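Local coordinates for protein imelysin peptidase (Bacteroides ovatus, PDB 3N8U) that is an imelysin-family protein, probably a peptidase or peptidase-like, whose precise function is not established, at residues 166-171 with 199-204. Numbering follows the deposited sequence.
With EDO (1,2-ethanediol), chain G.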
ATOM      1  N   ASN A 166       3.809 -21.387   2.599  1.00 13.77           N
ATOM      2  CA  ASN A 166       3.272 -21.515   3.955  1.00 13.33           C
ATOM      3  C   ASN A 166       3.575 -20.279   4.793  1.00 15.58           C
ATOM      4  O   ASN A 166       2.708 -19.835   5.554  1.00 15.04           O
ATOM      5  CB  ASN A 166       3.798 -22.760   4.637  1.00 15.10           C
ATOM      6  CG  ASN A 166       3.218 -24.037   4.078  1.00 16.98           C
ATOM      7  OD1 ASN A 166       2.251 -24.024   3.323  1.00 17.17           O
ATOM      8  ND2 ASN A 166       3.818 -25.176   4.433  1.00 17.15           N
ATOM      9  N   ALA A 167       4.773 -19.690   4.623  1.00 13.90           N
ATOM     10  CA  ALA A 167       5.175 -18.497   5.393  1.00 14.34           C
ATOM     11  C   ALA A 167       4.315 -17.275   5.010  1.00 14.98           C
ATOM     12  O   ALA A 167       3.936 -16.464   5.875  1.00 13.66           O
ATOM     13  CB  ALA A 167       6.638 -18.194   5.170  1.00 15.29           C
ATOM     14  N   ILE A 168       3.930 -17.191   3.736  1.00 12.44           N
ATOM     15  CA  ILE A 168       3.058 -16.097   3.276  1.00 12.84           C
ATOM     16  C   ILE A 168       1.688 -16.258   3.948  1.00 14.72           C
ATOM     17  O   ILE A 168       1.151 -15.308   4.519  1.00 13.55           O
ATOM     18  CB  ILE A 168       2.935 -16.126   1.715  1.00 14.07           C
ATOM     19  CG1 ILE A 168       4.284 -15.745   1.046  1.00 13.62           C
ATOM     20  CG2 ILE A 168       1.797 -15.193   1.240  1.00 14.03           C
ATOM     21  CD1 ILE A 168       4.355 -16.054  -0.500  1.00 15.38           C
ATOM     22  N   GLN A 169       1.139 -17.486   3.893  1.00 13.20           N
ATOM     23  CA  GLN A 169      -0.181 -17.766   4.472  0.50 13.64           C
ATOM     24  C   GLN A 169      -0.165 -17.584   5.991  1.00 14.99           C
ATOM     25  O   GLN A 169      -1.125 -17.038   6.549  1.00 14.54           O
ATOM     26  CB  GLN A 169      -0.684 -19.182   4.084  0.50 15.48           C
ATOM     27  CG  GLN A 169      -0.990 -19.355   2.583  0.50 19.73           C
ATOM     28  CD  GLN A 169      -2.083 -18.428   2.069  0.50 27.45           C
ATOM     29  OE1 GLN A 169      -3.193 -18.364   2.618  0.50 24.63           O
ATOM     30  NE2 GLN A 169      -1.791 -17.683   1.002  0.50 15.77           N
ATOM     31  N   LYS A 170       0.927 -17.989   6.660  1.00 13.47           N
ATOM     32  CA  LYS A 170       1.045 -17.851   8.113  1.00 12.99           C
ATOM     33  C   LYS A 170       0.975 -16.363   8.525  1.00 14.83           C
ATOM     34  O   LYS A 170       0.322 -16.035   9.513  1.00 14.06           O
ATOM     35  CB  LYS A 170       2.358 -18.479   8.603  1.00 15.67           C
ATOM     36  CG  LYS A 170       2.506 -18.500  10.124  1.00 16.02           C
ATOM     37  CD  LYS A 170       3.868 -19.044  10.511  1.00 15.46           C
ATOM     38  CE  LYS A 170       4.012 -19.166  12.017  1.00 17.92           C
ATOM     39  NZ  LYS A 170       5.290 -19.860  12.379  1.00 21.40           N
ATOM     40  N   ALA A 171       1.633 -15.470   7.749  1.00 12.80           N
ATOM     41  CA  ALA A 171       1.644 -14.036   8.060  1.00 12.83           C
ATOM     42  C   ALA A 171       0.275 -13.434   7.849  1.00 14.89           C
ATOM     43  O   ALA A 171      -0.225 -12.712   8.731  1.00 13.54           O
ATOM     44  CB  ALA A 171       2.681 -13.321   7.195  1.00 13.23           C
ATOM     45  N   ALA A 199       8.281 -11.464  10.438  1.00 13.20           N
ATOM     46  CA  ALA A 199       9.746 -11.528  10.510  1.00 14.29           C
ATOM     47  C   ALA A 199      10.224 -12.821   9.856  1.00 15.99           C
ATOM     48  O   ALA A 199      11.215 -12.815   9.126  1.00 16.12           O
ATOM     49  CB  ALA A 199      10.208 -11.470  11.962  1.00 14.75           C
ATOM     50  N   GLU A 200       9.471 -13.925  10.069  1.00 12.49           N
ATOM     51  CA  GLU A 200       9.834 -15.217   9.462  1.00 12.75           C
ATOM     52  C   GLU A 200       9.677 -15.140   7.942  1.00 15.48           C
ATOM     53  O   GLU A 200      10.512 -15.673   7.195  1.00 14.67           O
ATOM     54  CB  GLU A 200       8.962 -16.356  10.018  1.00 14.18           C
ATOM     55  CG  GLU A 200       9.256 -16.684  11.482  1.00 17.22           C
ATOM     56  CD  GLU A 200       8.190 -17.518  12.163  1.00 27.24           C
ATOM     57  OE1 GLU A 200       7.304 -18.052  11.455  1.00 20.07           O
ATOM     58  OE2 GLU A 200       8.222 -17.618  13.411  1.00 27.41           O
ATOM     59  N   LEU A 201       8.606 -14.478   7.476  1.00 12.15           N
ATOM     60  CA  LEU A 201       8.389 -14.296   6.051  1.00 13.38           C
ATOM     61  C   LEU A 201       9.512 -13.433   5.437  1.00 14.55           C
ATOM     62  O   LEU A 201      10.028 -13.785   4.374  1.00 14.75           O
ATOM     63  CB  LEU A 201       7.030 -13.626   5.836  1.00 12.29           C
ATOM     64  CG  LEU A 201       6.656 -13.326   4.369  1.00 13.18           C
ATOM     65  CD1 LEU A 201       6.780 -14.615   3.475  1.00 13.02           C
ATOM     66  CD2 LEU A 201       5.255 -12.745   4.301  1.00 12.48           C
ATOM     67  N   GLU A 202       9.892 -12.287   6.093  1.00 12.76           N
ATOM     68  CA  GLU A 202      10.961 -11.446   5.569  1.00 13.08           C
ATOM     69  C   GLU A 202      12.239 -12.288   5.438  1.00 14.80           C
ATOM     70  O   GLU A 202      12.916 -12.225   4.419  1.00 15.40           O
ATOM     71  CB  GLU A 202      11.230 -10.236   6.481  1.00 15.05           C
ATOM     72  CG  GLU A 202      12.237  -9.283   5.848  1.00 17.24           C
ATOM     73  CD  GLU A 202      13.130  -8.486   6.787  1.00 24.15           C
ATOM     74  OE1 GLU A 202      13.139  -8.781   8.004  1.00 20.13           O
ATOM     75  OE2 GLU A 202      13.797  -7.543   6.304  1.00 19.13           O
ATOM     76  N   SER A 203      12.539 -13.093   6.472  1.00 14.23           N
ATOM     77  CA  SER A 203      13.759 -13.890   6.481  1.00 14.26           C
ATOM     78  C   SER A 203      13.791 -14.917   5.334  1.00 15.93           C
ATOM     79  O   SER A 203      14.807 -15.016   4.616  1.00 16.15           O
ATOM     80  CB  SER A 203      13.926 -14.600   7.820  1.00 16.44           C
ATOM     81  OG  SER A 203      15.123 -15.362   7.808  1.00 16.65           O
ATOM     82  N   ILE A 204      12.665 -15.654   5.128  1.00 13.49           N
ATOM     83  CA  ILE A 204      12.671 -16.678   4.071  1.00 13.86           C
ATOM     84  C   ILE A 204      12.780 -16.065   2.663  1.00 14.71           C
ATOM     85  O   ILE A 204      13.308 -16.714   1.752  1.00 16.01           O
ATOM     86  CB  ILE A 204      11.504 -17.670   4.208  1.00 15.59           C
ATOM     87  CG1 ILE A 204      11.876 -19.031   3.558  1.00 16.14           C
ATOM     88  CG2 ILE A 204      10.171 -17.087   3.630  1.00 14.66           C
ATOM     89  CD1 ILE A 204      10.922 -20.113   3.865  1.00 19.06           C
TER
HETATM   90  C1  EDO G  12      15.612  -7.779  10.355  0.60 30.93           C
HETATM   91  O1  EDO G  12      15.361  -7.397   8.993  1.00 28.49           O
HETATM   92  C2  EDO G  12      17.112  -7.980  10.550  0.60 31.90           C
HETATM   93  O2  EDO G  12      17.459  -8.132  11.936  0.60 32.65           O
HETATM   94  O   HOH W   1       5.672 -17.855  14.820  1.00 36.83           O
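K170 NZ gives a hydrogen bond 2.9 Å long to E200 OE1, the salt bridge that ties the exposed edge of this helix pair. OE1 receives it on its syn lone pair, the side facing OE2, and a water closes the ring: it accepts from K170 NZ at 3.2 Å and donates to E200 OE2. Carboxylate and ammonium are thus held by a direct and a water-mediated link at once. The lysine reaches this far because CG stands anti to its backbone N (chi1 -175°) and the chain runs fully extended beyond it.

Beneath the ion pair the contact turns apolar, and L201 does most of the work. Its two methyls lie side by side against the near face of 166-171, over the I168 backbone. CD1 rests 3.7 Å from I168 CG1 and also touches A167 CB. CD2 meets A171 CB at 3.9 Å. I204 adds its CG2 branch against A167 CB. The small alanines A167 and A171, one turn apart, leave room for the leucine, and the axes approach to 9.0 Å.

The two segments belong to helices 158-177 and 189-214, consecutive long helices packed antiparallel at 156° as a helical hairpin in this largely helical protein, the ion pair on its open side and the leucine inside. Helix 121-137 covers the buried side, where I132 touches both I168 and L201, and E202 faces helix 71-102 through A83 and A86.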